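Local structure of 16S rRNA (adenine(1408)-N(1))-methyltransferase (Escherichia coli, 3P2E) at residues G176-N187 / R205-V216. The protein methylates N1 of adenine 1408 in 16S rRNA of assembled 30S subunits, using S-adenosyl-L-methionine, and so confers resistance to various aminoglycosides. Sequence-based numbering, arbitrary orientation.
Sequences GFRIDDVKELDN and RKRSFFRVSGHV
Asp180 and Asp181 both donate their backbone N-H to Ser213 O, at 2.8 Å from Asp180 N and 3.1 Å from Asp181 N, a classic beta bulge that interrupts an otherwise regular antiparallel ladder running from Arg178–His215 to Leu185–Phe209. The extra residue turns the Asp180 side chain toward the partner strand, where OD2 takes a nearly straight bond (171°) from His215 ND1 at 2.7 Å. The acceptor is the syn lone pair, and carboxylate and imidazole are almost coplanar, which fixes the ring's rotation; Arg178 CB then sits over one face of it as a CH-pi contact. Strands 178-185 and 209-215 are an antiparallel pair at one edge of the Rossmann-like methyltransferase sheet, order 3-2-1-4-5-7-6, with 178-185 outermost and 209-215 bonded on its other side to 133-139. Water mediates a further polar link: one molecule accepts from Arg211 NE and lies within hydrogen-bonding distance of Asp181 OD2, Arg211 O and Ser213 OG. On the face that carries Val182 and Val212, Ile179 CG1 meets Val212 CG1 at 3.6 Å and helix 160-164 packs on Val182 and Val212. Alongside Phe210, the extended Glu184 chain (chi1 -174°) brings CD to 3.5 Å from Phe210 CE1.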
loop_
_atom_site.group_PDB
_atom_site.type_symbol
_atom_site.label_atom_id
_atom_site.label_comp_id
_atom_site.label_asym_id
_atom_site.label_seq_id
_atom_site.Cartn_x
_atom_site.Cartn_y
_atom_site.Cartn_z
ATOM N N GLY A 176 -8.521 -14.414 2.819
ATOM C CA GLY A 176 -7.340 -14.476 3.663
ATOM C C GLY A 176 -7.193 -13.310 4.625
ATOM O O GLY A 176 -6.234 -13.254 5.400
ATOM N N PHE A 177 -8.136 -12.376 4.591
ATOM C CA PHE A 177 -8.071 -11.220 5.484
ATOM C C PHE A 177 -9.036 -11.325 6.666
ATOM O O PHE A 177 -10.255 -11.369 6.491
ATOM C CB PHE A 177 -8.346 -9.937 4.695
ATOM C CG PHE A 177 -7.292 -9.620 3.669
ATOM C CD1 PHE A 177 -6.028 -9.196 4.062
ATOM C CD2 PHE A 177 -7.560 -9.758 2.309
ATOM C CE1 PHE A 177 -5.043 -8.914 3.118
ATOM C CE2 PHE A 177 -6.583 -9.478 1.355
ATOM C CZ PHE A 177 -5.318 -9.054 1.763
ATOM N N ARG A 178 -8.474 -11.355 7.872
ATOM C CA ARG A 178 -9.256 -11.454 9.101
ATOM C C ARG A 178 -9.371 -10.078 9.755
ATOM O O ARG A 178 -8.403 -9.571 10.324
ATOM C CB ARG A 178 -8.577 -12.419 10.066
ATOM C CG ARG A 178 -8.431 -13.841 9.549
ATOM C CD ARG A 178 -9.743 -14.593 9.632
ATOM N NE ARG A 178 -9.559 -16.017 9.371
ATOM C CZ ARG A 178 -10.496 -16.939 9.566
ATOM N NH1 ARG A 178 -11.691 -16.586 10.029
ATOM N NH2 ARG A 178 -10.237 -18.214 9.307
ATOM N N ILE A 179 -10.554 -9.482 9.679
ATOM C CA ILE A 179 -10.781 -8.163 10.259
ATOM C C ILE A 179 -10.704 -8.183 11.784
ATOM O O ILE A 179 -11.412 -8.952 12.439
ATOM C CB ILE A 179 -12.169 -7.604 9.861
ATOM C CG1 ILE A 179 -12.265 -7.469 8.339
ATOM C CG2 ILE A 179 -12.394 -6.247 10.518
ATOM C CD1 ILE A 179 -13.628 -6.990 7.852
ATOM N N ASP A 180 -9.841 -7.339 12.345
ATOM C CA ASP A 180 -9.714 -7.243 13.796
ATOM C C ASP A 180 -10.292 -5.929 14.306
ATOM O O ASP A 180 -10.661 -5.814 15.480
ATOM C CB ASP A 180 -8.253 -7.343 14.224
ATOM C CG ASP A 180 -7.663 -8.702 13.953
ATOM O OD1 ASP A 180 -8.344 -9.708 14.243
ATOM O OD2 ASP A 180 -6.518 -8.763 13.464
ATOM N N ASP A 181 -10.379 -4.937 13.427
ATOM C CA ASP A 181 -10.919 -3.646 13.826
ATOM C C ASP A 181 -11.415 -2.813 12.651
ATOM O O ASP A 181 -10.875 -2.892 11.551
ATOM C CB ASP A 181 -9.855 -2.841 14.576
ATOM C CG ASP A 181 -10.403 -1.554 15.159
ATOM O OD1 ASP A 181 -11.177 -1.627 16.137
ATOM O OD2 ASP A 181 -10.070 -0.467 14.637
ATOM N N VAL A 182 -12.458 -2.027 12.899
ATOM C CA VAL A 182 -13.016 -1.123 11.895
ATOM C C VAL A 182 -13.175 0.220 12.601
ATOM O O VAL A 182 -13.896 0.325 13.593
ATOM C CB VAL A 182 -14.393 -1.588 11.379
ATOM C CG1 VAL A 182 -14.966 -0.548 10.413
ATOM C CG2 VAL A 182 -14.260 -2.929 10.681
ATOM N N LYS A 183 -12.496 1.244 12.097
ATOM C CA LYS A 183 -12.561 2.562 12.715
ATOM C C LYS A 183 -12.865 3.660 11.708
ATOM O O LYS A 183 -12.332 3.659 10.603
ATOM C CB LYS A 183 -11.226 2.863 13.406
ATOM C CG LYS A 183 -11.197 4.153 14.217
ATOM C CD LYS A 183 -9.871 4.294 14.948
ATOM C CE LYS A 183 -9.851 5.518 15.854
ATOM N NZ LYS A 183 -8.551 5.637 16.584
ATOM N N GLU A 184 -13.728 4.594 12.094
ATOM C CA GLU A 184 -14.061 5.714 11.223
ATOM C C GLU A 184 -13.113 6.849 11.603
ATOM O O GLU A 184 -13.077 7.280 12.758
ATOM C CB GLU A 184 -15.521 6.135 11.430
ATOM C CG GLU A 184 -15.997 7.215 10.464
ATOM C CD GLU A 184 -17.505 7.384 10.473
ATOM O OE1 GLU A 184 -18.005 8.285 9.767
ATOM O OE2 GLU A 184 -18.190 6.615 11.181
ATOM N N LEU A 185 -12.339 7.324 10.630
ATOM C CA LEU A 185 -11.371 8.392 10.865
ATOM C C LEU A 185 -11.829 9.713 10.245
ATOM O O LEU A 185 -12.699 9.724 9.376
ATOM C CB LEU A 185 -10.013 7.971 10.293
ATOM C CG LEU A 185 -9.477 6.655 10.871
ATOM C CD1 LEU A 185 -8.370 6.101 9.983
ATOM C CD2 LEU A 185 -8.984 6.885 12.291
ATOM N N ASP A 186 -11.240 10.822 10.694
ATOM C CA ASP A 186 -11.617 12.140 10.185
ATOM C C ASP A 186 -10.555 12.833 9.338
ATOM O O ASP A 186 -9.458 12.313 9.139
ATOM C CB ASP A 186 -12.018 13.069 11.344
ATOM C CG ASP A 186 -10.942 13.186 12.414
ATOM O OD1 ASP A 186 -9.743 13.042 12.099
ATOM O OD2 ASP A 186 -11.300 13.444 13.585
ATOM N N ASN A 187 -10.894 14.013 8.827
ATOM C CA ASN A 187 -9.960 14.769 8.002
ATOM C C ASN A 187 -8.647 15.036 8.732
ATOM O O ASN A 187 -7.577 14.928 8.139
ATOM C CB ASN A 187 -10.571 16.112 7.573
ATOM C CG ASN A 187 -11.696 15.954 6.574
ATOM O OD1 ASN A 187 -11.620 16.452 5.443
ATOM N ND2 ASN A 187 -12.753 15.270 6.982
ATOM N N ARG A 205 -13.729 19.243 1.742
ATOM C CA ARG A 205 -14.938 19.145 2.548
ATOM C C ARG A 205 -14.762 18.061 3.602
ATOM O O ARG A 205 -13.903 17.180 3.467
ATOM C CB ARG A 205 -16.150 18.787 1.681
ATOM C CG ARG A 205 -16.514 19.782 0.578
ATOM C CD ARG A 205 -17.939 19.509 0.097
ATOM N NE ARG A 205 -18.389 20.395 -0.975
ATOM C CZ ARG A 205 -18.246 20.141 -2.273
ATOM N NH1 ARG A 205 -17.660 19.021 -2.675
ATOM N NH2 ARG A 205 -18.706 21.000 -3.174
ATOM N N LYS A 206 -15.571 18.127 4.655
ATOM C CA LYS A 206 -15.522 17.115 5.703
ATOM C C LYS A 206 -15.897 15.798 5.031
ATOM O O LYS A 206 -16.890 15.728 4.305
ATOM C CB LYS A 206 -16.532 17.431 6.807
ATOM C CG LYS A 206 -16.706 16.303 7.817
ATOM C CD LYS A 206 -17.697 16.677 8.904
ATOM C CE LYS A 206 -17.854 15.551 9.917
ATOM N NZ LYS A 206 -18.834 15.903 10.985
ATOM N N ARG A 207 -15.104 14.759 5.278
ATOM C CA ARG A 207 -15.343 13.454 4.672
ATOM C C ARG A 207 -15.109 12.334 5.674
ATOM O O ARG A 207 -14.296 12.467 6.587
ATOM C CB ARG A 207 -14.395 13.250 3.482
ATOM C CG ARG A 207 -14.510 14.292 2.380
ATOM C CD ARG A 207 -13.441 14.057 1.318
ATOM N NE ARG A 207 -13.463 12.682 0.839
ATOM C CZ ARG A 207 -13.897 12.306 -0.360
ATOM N NH1 ARG A 207 -14.346 13.206 -1.225
ATOM N NH2 ARG A 207 -13.895 11.022 -0.689
ATOM N N SER A 208 -15.817 11.226 5.490
ATOM C CA SER A 208 -15.655 10.078 6.367
ATOM C C SER A 208 -14.639 9.130 5.747
ATOM O O SER A 208 -14.691 8.854 4.550
ATOM C CB SER A 208 -16.987 9.345 6.551
ATOM O OG SER A 208 -17.886 10.106 7.336
ATOM N N PHE A 209 -13.704 8.659 6.567
ATOM C CA PHE A 209 -12.683 7.714 6.130
ATOM C C PHE A 209 -12.880 6.478 6.998
ATOM O O PHE A 209 -13.242 6.587 8.172
ATOM C CB PHE A 209 -11.280 8.294 6.348
ATOM C CG PHE A 209 -11.034 9.575 5.602
ATOM C CD1 PHE A 209 -10.459 9.563 4.333
ATOM C CD2 PHE A 209 -11.385 10.798 6.167
ATOM C CE1 PHE A 209 -10.239 10.751 3.639
ATOM C CE2 PHE A 209 -11.171 11.991 5.480
ATOM C CZ PHE A 209 -10.596 11.967 4.214
ATOM N N PHE A 210 -12.662 5.304 6.420
ATOM C CA PHE A 210 -12.836 4.061 7.156
ATOM C C PHE A 210 -11.608 3.182 7.054
ATOM O O PHE A 210 -11.084 2.957 5.963
ATOM C CB PHE A 210 -14.047 3.301 6.609
ATOM C CG PHE A 210 -15.325 4.075 6.691
ATOM C CD1 PHE A 210 -16.001 4.199 7.902
ATOM C CD2 PHE A 210 -15.825 4.727 5.569
ATOM C CE1 PHE A 210 -17.159 4.967 7.992
ATOM C CE2 PHE A 210 -16.981 5.497 5.651
ATOM C CZ PHE A 210 -17.647 5.617 6.864
ATOM N N ARG A 211 -11.138 2.695 8.195
ATOM C CA ARG A 211 -9.987 1.811 8.188
ATOM C C ARG A 211 -10.399 0.434 8.653
ATOM O O ARG A 211 -10.875 0.270 9.774
ATOM C CB ARG A 211 -8.870 2.318 9.102
ATOM C CG ARG A 211 -7.679 1.348 9.185
ATOM C CD ARG A 211 -6.551 1.915 10.028
ATOM N NE ARG A 211 -6.942 2.048 11.428
ATOM C CZ ARG A 211 -6.393 2.914 12.275
ATOM N NH1 ARG A 211 -5.433 3.729 11.863
ATOM N NH2 ARG A 211 -6.801 2.956 13.537
ATOM N N VAL A 212 -10.239 -0.545 7.772
ATOM C CA VAL A 212 -10.529 -1.930 8.103
ATOM C C VAL A 212 -9.132 -2.521 8.242
ATOM O O VAL A 212 -8.340 -2.483 7.304
ATOM C CB VAL A 212 -11.296 -2.641 6.967
ATOM C CG1 VAL A 212 -11.407 -4.127 7.260
ATOM C CG2 VAL A 212 -12.687 -2.043 6.833
ATOM N N SER A 213 -8.813 -3.041 9.422
ATOM C CA SER A 213 -7.487 -3.597 9.638
ATOM C C SER A 213 -7.575 -4.946 10.326
ATOM O O SER A 213 -8.617 -5.298 10.882
ATOM C CB SER A 213 -6.644 -2.630 10.479
ATOM O OG SER A 213 -7.270 -2.338 11.716
ATOM N N GLY A 214 -6.480 -5.696 10.283
ATOM C CA GLY A 214 -6.463 -7.007 10.904
ATOM C C GLY A 214 -5.226 -7.790 10.523
ATOM O O GLY A 214 -4.180 -7.205 10.239
ATOM N N HIS A 215 -5.332 -9.116 10.520
ATOM C CA HIS A 215 -4.199 -9.958 10.163
ATOM C C HIS A 215 -4.547 -10.849 8.983
ATOM O O HIS A 215 -5.719 -11.082 8.699
ATOM C CB HIS A 215 -3.752 -10.819 11.358
ATOM C CG HIS A 215 -4.812 -11.736 11.889
ATOM N ND1 HIS A 215 -5.888 -11.287 12.623
ATOM C CD2 HIS A 215 -4.946 -13.081 11.810
ATOM C CE1 HIS A 215 -6.638 -12.315 12.977
ATOM N NE2 HIS A 215 -6.088 -13.417 12.496
ATOM N N VAL A 216 -3.524 -11.353 8.300
ATOM C CA VAL A 216 -3.745 -12.207 7.144
ATOM C C VAL A 216 -3.661 -13.685 7.520
ATOM O O VAL A 216 -2.855 -14.025 8.410
ATOM C CB VAL A 216 -2.707 -11.905 6.039
ATOM C CG1 VAL A 216 -3.098 -12.612 4.751
ATOM C CG2 VAL A 216 -2.610 -10.404 5.811
HETATM O O HOH W 1 -8.937 -0.162 12.025
HETATM O O HOH W 2 -7.977 0.833 15.265
HETATM O O HOH W 3 -14.240 13.746 9.116
#